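Local coordinates for PA14 domain-containing protein (Clostridium clariflavum, PDB 6QDI), which probably senses plant biomass outside the cell, binding sugars through tandem calcium-loaded PA14 domains of an RsgI-type membrane-anchored anti-sigma factor, at residues F216-S219 against G223-L226; Q207-G212 against Q289-P294; V71-D76 against V119-S124. All blocks are in the same frame, centred on the assembly; numbering follows the deposited sequence.

Contact 1: F216-S219 against G223-L226; sequences FYVS and GASL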
# COMPACT_ATOMS: atom_id res chain seq x y z
N PHE A 216 14.66 -15.28 -6.03
CA PHE A 216 13.31 -14.87 -5.65
C PHE A 216 13.18 -14.83 -4.13
O PHE A 216 13.69 -15.71 -3.43
CB PHE A 216 12.28 -15.83 -6.22
CG PHE A 216 12.27 -15.85 -7.70
CD1 PHE A 216 11.52 -14.93 -8.40
CD2 PHE A 216 12.97 -16.78 -8.41
CE1 PHE A 216 11.48 -14.92 -9.78
CE2 PHE A 216 12.97 -16.76 -9.79
CZ PHE A 216 12.23 -15.82 -10.48
N TYR A 217 12.50 -13.80 -3.65
CA TYR A 217 12.24 -13.59 -2.22
C TYR A 217 10.74 -13.58 -2.01
O TYR A 217 10.01 -12.85 -2.69
CB TYR A 217 12.80 -12.27 -1.74
CG TYR A 217 14.30 -12.11 -1.88
CD1 TYR A 217 14.92 -11.75 -3.06
CD2 TYR A 217 15.11 -12.35 -0.79
CE1 TYR A 217 16.31 -11.63 -3.13
CE2 TYR A 217 16.49 -12.21 -0.86
CZ TYR A 217 17.07 -11.85 -2.04
OH TYR A 217 18.44 -11.72 -2.17
N VAL A 218 10.29 -14.33 -1.02
CA VAL A 218 8.89 -14.28 -0.61
C VAL A 218 8.86 -13.84 0.84
O VAL A 218 9.41 -14.51 1.73
CB VAL A 218 8.22 -15.65 -0.75
CG1 VAL A 218 6.80 -15.63 -0.25
CG2 VAL A 218 8.24 -16.07 -2.20
N SER A 219 8.22 -12.70 1.09
CA SER A 219 8.02 -12.20 2.46
C SER A 219 6.55 -12.43 2.80
O SER A 219 5.70 -12.09 2.02
CB SER A 219 8.34 -10.73 2.51
OG SER A 219 9.67 -10.47 2.14
N GLY A 223 2.01 -17.88 6.22
CA GLY A 223 2.52 -19.08 5.57
C GLY A 223 2.56 -18.88 4.07
O GLY A 223 1.74 -18.13 3.51
N ALA A 224 3.52 -19.53 3.42
CA ALA A 224 3.66 -19.43 1.98
C ALA A 224 4.45 -20.59 1.47
O ALA A 224 5.31 -21.15 2.15
CB ALA A 224 4.33 -18.13 1.57
N SER A 225 4.18 -20.92 0.20
CA SER A 225 4.97 -21.89 -0.55
C SER A 225 5.15 -21.40 -1.97
O SER A 225 4.22 -20.87 -2.56
CB SER A 225 4.34 -23.27 -0.55
OG SER A 225 4.42 -23.84 0.78
N LEU A 226 6.36 -21.58 -2.49
CA LEU A 226 6.67 -21.17 -3.84
C LEU A 226 7.18 -22.32 -4.68
O LEU A 226 8.21 -22.95 -4.35
CB LEU A 226 7.75 -20.08 -3.86
CG LEU A 226 8.11 -19.54 -5.23
CD1 LEU A 226 6.98 -18.70 -5.83
CD2 LEU A 226 9.37 -18.68 -5.15

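Contact 2: Q207-G212 against Q289-P294; sequences QVPYDG and QSCLYP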
# COMPACT_ATOMS: atom_id res chain seq x y z
N GLN A 207 8.18 -14.17 -17.09
CA GLN A 207 9.01 -14.17 -18.28
C GLN A 207 10.21 -13.30 -18.01
O GLN A 207 10.07 -12.12 -17.68
CB GLN A 207 8.22 -13.77 -19.53
CG GLN A 207 9.04 -14.10 -20.80
CD GLN A 207 8.17 -14.28 -22.05
OE1 GLN A 207 7.05 -13.74 -22.11
NE2 GLN A 207 8.64 -15.06 -23.00
N VAL A 208 11.38 -13.87 -18.18
CA VAL A 208 12.63 -13.31 -17.70
C VAL A 208 13.10 -12.19 -18.62
O VAL A 208 13.16 -12.36 -19.82
CB VAL A 208 13.68 -14.42 -17.61
CG1 VAL A 208 15.07 -13.89 -17.30
CG2 VAL A 208 13.23 -15.46 -16.59
N PRO A 209 13.47 -11.02 -18.07
CA PRO A 209 13.81 -9.90 -18.94
C PRO A 209 15.23 -9.90 -19.47
O PRO A 209 15.46 -9.38 -20.56
CB PRO A 209 13.59 -8.68 -18.04
CG PRO A 209 13.78 -9.20 -16.64
CD PRO A 209 13.21 -10.58 -16.68
N TYR A 210 16.17 -10.45 -18.72
CA TYR A 210 17.62 -10.33 -18.97
C TYR A 210 18.32 -11.63 -18.70
O TYR A 210 17.98 -12.32 -17.74
CB TYR A 210 18.25 -9.23 -18.06
CG TYR A 210 17.51 -7.92 -18.04
CD1 TYR A 210 17.36 -7.16 -19.20
CD2 TYR A 210 16.98 -7.42 -16.87
CE1 TYR A 210 16.65 -5.95 -19.19
CE2 TYR A 210 16.29 -6.22 -16.86
CZ TYR A 210 16.12 -5.50 -18.02
OH TYR A 210 15.39 -4.33 -17.97
N ASP A 211 19.33 -11.97 -19.51
CA ASP A 211 20.14 -13.11 -19.19
C ASP A 211 20.95 -12.87 -17.88
O ASP A 211 21.62 -11.86 -17.75
CB ASP A 211 21.20 -13.38 -20.28
CG ASP A 211 20.74 -13.90 -21.57
OD1 ASP A 211 19.54 -14.18 -21.77
OD2 ASP A 211 21.63 -14.08 -22.43
N GLY A 212 20.91 -13.84 -16.98
CA GLY A 212 21.77 -13.83 -15.79
C GLY A 212 21.12 -14.58 -14.65
O GLY A 212 20.19 -15.35 -14.85
N GLN A 289 4.59 -6.27 -12.97
CA GLN A 289 3.53 -6.70 -13.85
C GLN A 289 4.05 -7.04 -15.25
O GLN A 289 3.58 -7.98 -15.87
CB GLN A 289 2.48 -5.59 -13.91
CG GLN A 289 1.27 -5.92 -14.77
CD GLN A 289 0.26 -4.81 -14.74
OE1 GLN A 289 0.63 -3.65 -14.71
NE2 GLN A 289 -1.02 -5.15 -14.76
N SER A 290 5.00 -6.24 -15.74
CA SER A 290 5.50 -6.43 -17.07
C SER A 290 6.10 -7.80 -17.32
O SER A 290 6.22 -8.20 -18.48
CB SER A 290 6.57 -5.36 -17.35
OG SER A 290 7.64 -5.53 -16.44
N CYS A 291 6.50 -8.50 -16.26
CA CYS A 291 7.06 -9.84 -16.38
C CYS A 291 6.17 -10.97 -15.89
O CYS A 291 6.61 -12.12 -15.88
CB CYS A 291 8.40 -9.87 -15.66
SG CYS A 291 9.67 -8.81 -16.43
N LEU A 292 4.91 -10.67 -15.53
CA LEU A 292 3.99 -11.64 -14.99
C LEU A 292 2.87 -11.91 -16.00
O LEU A 292 2.26 -10.97 -16.53
CB LEU A 292 3.37 -11.12 -13.70
CG LEU A 292 4.37 -10.92 -12.54
CD1 LEU A 292 3.67 -10.24 -11.37
CD2 LEU A 292 5.05 -12.21 -12.14
N TYR A 293 2.59 -13.21 -16.23
CA TYR A 293 1.52 -13.60 -17.13
C TYR A 293 0.66 -14.65 -16.48
O TYR A 293 1.16 -15.52 -15.76
CB TYR A 293 2.10 -14.19 -18.43
CG TYR A 293 2.91 -13.23 -19.24
CD1 TYR A 293 4.23 -12.91 -18.89
CD2 TYR A 293 2.39 -12.62 -20.36
CE1 TYR A 293 4.98 -12.03 -19.65
CE2 TYR A 293 3.16 -11.76 -21.12
CZ TYR A 293 4.45 -11.48 -20.79
OH TYR A 293 5.20 -10.65 -21.58
N PRO A 294 -0.65 -14.64 -16.77
CA PRO A 294 -1.53 -15.62 -16.15
C PRO A 294 -1.50 -16.99 -16.83
O PRO A 294 -1.96 -17.95 -16.25
CB PRO A 294 -2.92 -14.99 -16.26
CG PRO A 294 -2.81 -14.06 -17.38
CD PRO A 294 -1.41 -13.54 -17.40

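Contact 3: V71-D76 against V119-S124; sequences VRLWID and VKLEWS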
# COMPACT_ATOMS: atom_id res chain seq x y z
N VAL A 71 -2.77 8.16 11.42
CA VAL A 71 -2.27 9.37 10.78
C VAL A 71 -0.92 9.75 11.34
O VAL A 71 -0.67 9.62 12.56
CB VAL A 71 -3.25 10.55 10.94
CG1 VAL A 71 -2.62 11.93 10.70
CG2 VAL A 71 -4.49 10.33 10.09
N ARG A 72 -0.07 10.30 10.47
CA ARG A 72 1.10 11.08 10.87
C ARG A 72 1.02 12.39 10.10
O ARG A 72 0.81 12.41 8.91
CB ARG A 72 2.43 10.37 10.55
CG ARG A 72 2.70 9.17 11.47
CD ARG A 72 4.12 8.70 11.48
NE ARG A 72 4.37 7.62 12.47
CZ ARG A 72 4.59 6.33 12.17
NH1 ARG A 72 4.51 5.89 10.88
NH2 ARG A 72 4.85 5.47 13.17
N LEU A 73 1.26 13.51 10.82
CA LEU A 73 1.26 14.85 10.23
C LEU A 73 2.56 15.57 10.52
O LEU A 73 2.89 15.74 11.68
CB LEU A 73 0.12 15.69 10.74
CG LEU A 73 0.07 17.16 10.24
CD1 LEU A 73 -0.23 17.25 8.77
CD2 LEU A 73 -0.96 17.95 11.03
N TRP A 74 3.23 15.99 9.45
CA TRP A 74 4.42 16.83 9.54
C TRP A 74 4.08 18.19 8.98
O TRP A 74 3.57 18.31 7.86
CB TRP A 74 5.61 16.27 8.73
CG TRP A 74 6.25 14.98 9.11
CD1 TRP A 74 7.45 14.82 9.73
CD2 TRP A 74 5.79 13.65 8.82
NE1 TRP A 74 7.76 13.51 9.84
CE2 TRP A 74 6.76 12.76 9.33
CE3 TRP A 74 4.65 13.13 8.21
CZ2 TRP A 74 6.65 11.38 9.19
CZ3 TRP A 74 4.53 11.74 8.08
CH2 TRP A 74 5.53 10.89 8.56
N ILE A 75 4.42 19.25 9.73
CA ILE A 75 4.32 20.63 9.26
C ILE A 75 5.72 21.21 9.42
O ILE A 75 6.31 21.06 10.47
CB ILE A 75 3.31 21.47 10.08
CG1 ILE A 75 1.89 20.90 10.02
CG2 ILE A 75 3.36 22.93 9.61
CD1 ILE A 75 1.23 21.01 8.68
N ASP A 76 6.25 21.84 8.38
CA ASP A 76 7.60 22.39 8.41
C ASP A 76 8.62 21.33 8.78
O ASP A 76 9.60 21.58 9.51
CB ASP A 76 7.69 23.57 9.39
CG ASP A 76 9.00 24.35 9.27
OD1 ASP A 76 9.52 24.46 8.14
OD2 ASP A 76 9.48 24.84 10.28
N VAL A 119 -10.63 10.83 7.28
CA VAL A 119 -9.55 11.67 7.73
C VAL A 119 -9.91 13.12 7.39
O VAL A 119 -10.29 13.44 6.25
CB VAL A 119 -8.19 11.24 7.16
CG1 VAL A 119 -8.12 11.21 5.65
CG2 VAL A 119 -7.08 12.10 7.72
N LYS A 120 -9.79 13.99 8.37
CA LYS A 120 -10.13 15.40 8.22
C LYS A 120 -9.10 16.24 8.92
O LYS A 120 -8.84 16.02 10.11
CB LYS A 120 -11.52 15.67 8.86
CG LYS A 120 -12.11 17.03 8.72
CD LYS A 120 -13.56 17.06 9.23
CE LYS A 120 -14.11 18.41 9.63
NZ LYS A 120 -15.58 18.29 9.75
N LEU A 121 -8.53 17.22 8.21
CA LEU A 121 -7.51 18.15 8.75
C LEU A 121 -8.08 19.56 8.89
O LEU A 121 -8.46 20.18 7.88
CB LEU A 121 -6.29 18.20 7.82
CG LEU A 121 -5.17 19.12 8.28
CD1 LEU A 121 -4.50 18.62 9.54
CD2 LEU A 121 -4.20 19.31 7.13
N GLU A 122 -8.09 20.01 10.14
CA GLU A 122 -8.52 21.38 10.48
C GLU A 122 -7.36 22.13 11.07
O GLU A 122 -6.35 21.55 11.53
CB GLU A 122 -9.69 21.34 11.50
CG GLU A 122 -10.95 20.68 10.96
CD GLU A 122 -11.91 20.46 12.09
OE1 GLU A 122 -11.82 19.40 12.73
OE2 GLU A 122 -12.67 21.40 12.43
N TRP A 123 -7.53 23.46 11.14
CA TRP A 123 -6.58 24.32 11.85
C TRP A 123 -7.33 25.42 12.60
O TRP A 123 -8.48 25.72 12.33
CB TRP A 123 -5.48 24.90 10.93
CG TRP A 123 -5.91 25.84 9.83
CD1 TRP A 123 -7.18 26.28 9.53
CD2 TRP A 123 -5.03 26.49 8.94
NE1 TRP A 123 -7.12 27.12 8.46
CE2 TRP A 123 -5.81 27.28 8.07
CE3 TRP A 123 -3.66 26.45 8.75
CZ2 TRP A 123 -5.24 28.03 7.04
CZ3 TRP A 123 -3.09 27.20 7.74
CH2 TRP A 123 -3.88 27.96 6.89
N SER A 124 -6.64 26.00 13.59
CA SER A 124 -7.08 27.23 14.23
C SER A 124 -5.83 27.99 14.69
O SER A 124 -4.72 27.46 14.83
CB SER A 124 -7.99 26.95 15.42
OG SER A 124 -7.28 26.37 16.50

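Contact 1: F216-S219 against G223-L226
Phe216 reaches Leu226 with its CB and not with its ring: neither a face nor an edge of the aromatic group comes against 223-226. Phe216 CB lies 4.2 Å from Leu226 CD2; the ring continues past Leu226, and the Phe216 side chain also touches Trp277. The same leucine methyl group also meets Val218, with CD2 4.1 Å from Val218 CG2, so one branch of Leu226 serves two residues of the facing strand. The other branch of Val218, with CG1 anti to the backbone N (chi1 177°), extends to Ala224 CB at 4.0 Å. These three apolar contacts, spaced along two strands whose axes approach to 8.3 Å and run nearly antiparallel at 160°, join the strands through side chains without backbone bonding. The separation fits the two layers of a beta sandwich. Strand 212-220 pairs with 242-252 and 271-279 in one sheet, and strand 223-228 with 231-240 and 257-266 in the other; the chain passes between the sheets through the turn carrying the calcium ligands Asp221 and Asp222. Around the contact, Val218 rests on Ile273, Leu275 and Ile234, while Leu226 packs against Thr247, Val260 and Leu262.

Contact 2: Q207-G212 against Q289-P294
Gln207 and Cys291 are joined by a backbone hydrogen bond and by the Cys291 side chain lying against the backbone carbonyl of Gln207. Gln207 N donates to Cys291 O over 2.9 Å in a fairly straight bond, with an N-H...O angle of 159°, and the donor sits slightly tilted from the carbonyl plane. The return contact is not a hydrogen bond: Cys291 CB rests 3.5 Å from Gln207 O, and Cys291 SG lies 3.6 Å from the same carbonyl oxygen. The thiol is also flanked by the ring of Pro209, whose CD is 4.0 Å from Cys291 SG. Pro209 and Cys291 both touch Trp277 of the other sheet.

Beyond the backbone bond, the Gln207 side chain crosses Tyr293 at a slant. CG stands anti to the backbone N (chi1 -167°) and the chain continues extended past the phenol ring, with Gln207 CB 3.7 Å from Tyr293 CE1. Further out, Gln207 OE1 comes to 3.6 Å from Tyr293 CE1, approaching the ring obliquely, and the amide and ring planes are turned 76° apart. This is van der Waals contact; the amide is anchored from elsewhere, by the bond from Gln207 NE2 to Gly255 O, which limits its rotation.

The 3-10 turn of 289-291 places Cys291 O for its donor and is itself closed by the bond from Leu292 N to Gln289 O, after which the chain enters the short strand 292-293. That strand pairs antiparallel with 198-207, so the last strand of the second PA14 domain is laid against a long strand of its beta sandwich. The first domain has the same arrangement, in which 138-140 pairs with 44-53.

Contact 3: V71-D76 against V119-S124
Leu73 and Leu121 both hold CG anti to the backbone N (chi1 176° and -180°), which sends their branches inward from two facing strands. They meet through one methyl group each, with Leu73 CD2 3.9 Å from Leu121 CD1, and the two side chains lie at about a right angle. Two residues earlier on each strand, a valine pair repeats the contact. In Val119, CG2 is the branch anti to the backbone N, whereas CG1 occupies the more hindered place between the backbone N and the carbonyl carbon (chi1 58°). In the conformer described, Val71 CG2 lies 3.9 Å from Val119 CG2; because Val71 has a second conformer, this detail is less certain.

The strands belong to different sheets of the first PA14 domain. Strand 71-75 pairs with 78-83 and 104-113, and strand 117-125 with 27-31 and 59-68. Ile65 of the second sheet touches both Val71 and Leu121, and Phe63 touches Leu73, so the two pairs form part of a wider apolar layer. A calcium site lies near the valine end of the contact: Asp68 and Asn69 just precede Val71 in the chain, and the side chain of Val119 is about 10 Å from a bound calcium ion.

Since the four touching residues are all buried and meet by methyl groups alone, the attraction between the segments is dispersive and hydrophobic. It depends on close fit and exclusion of water, with directional bonding left to the strand neighbours within each sheet.

Contacts 1 and 3 are core contacts, one in each PA14 domain and 38 Å apart between centres; both join the two sheets of a sandwich by buried aliphatic groups near a calcium site. Their parts correspond: 223-226 of the second domain and 71-76 of the first each follow a pair of calcium ligands, although they face different strands of the opposing sheet. Contact 2 lies nearer the surface, away from the metal sites, and is only partly buried. It shares the second domain with contact 1, its centre 18 Å away, but joins the end of strand 198-207 and the following loop to a 3-10 turn and short strand of the same sheet, adding a backbone hydrogen bond and polar side chains.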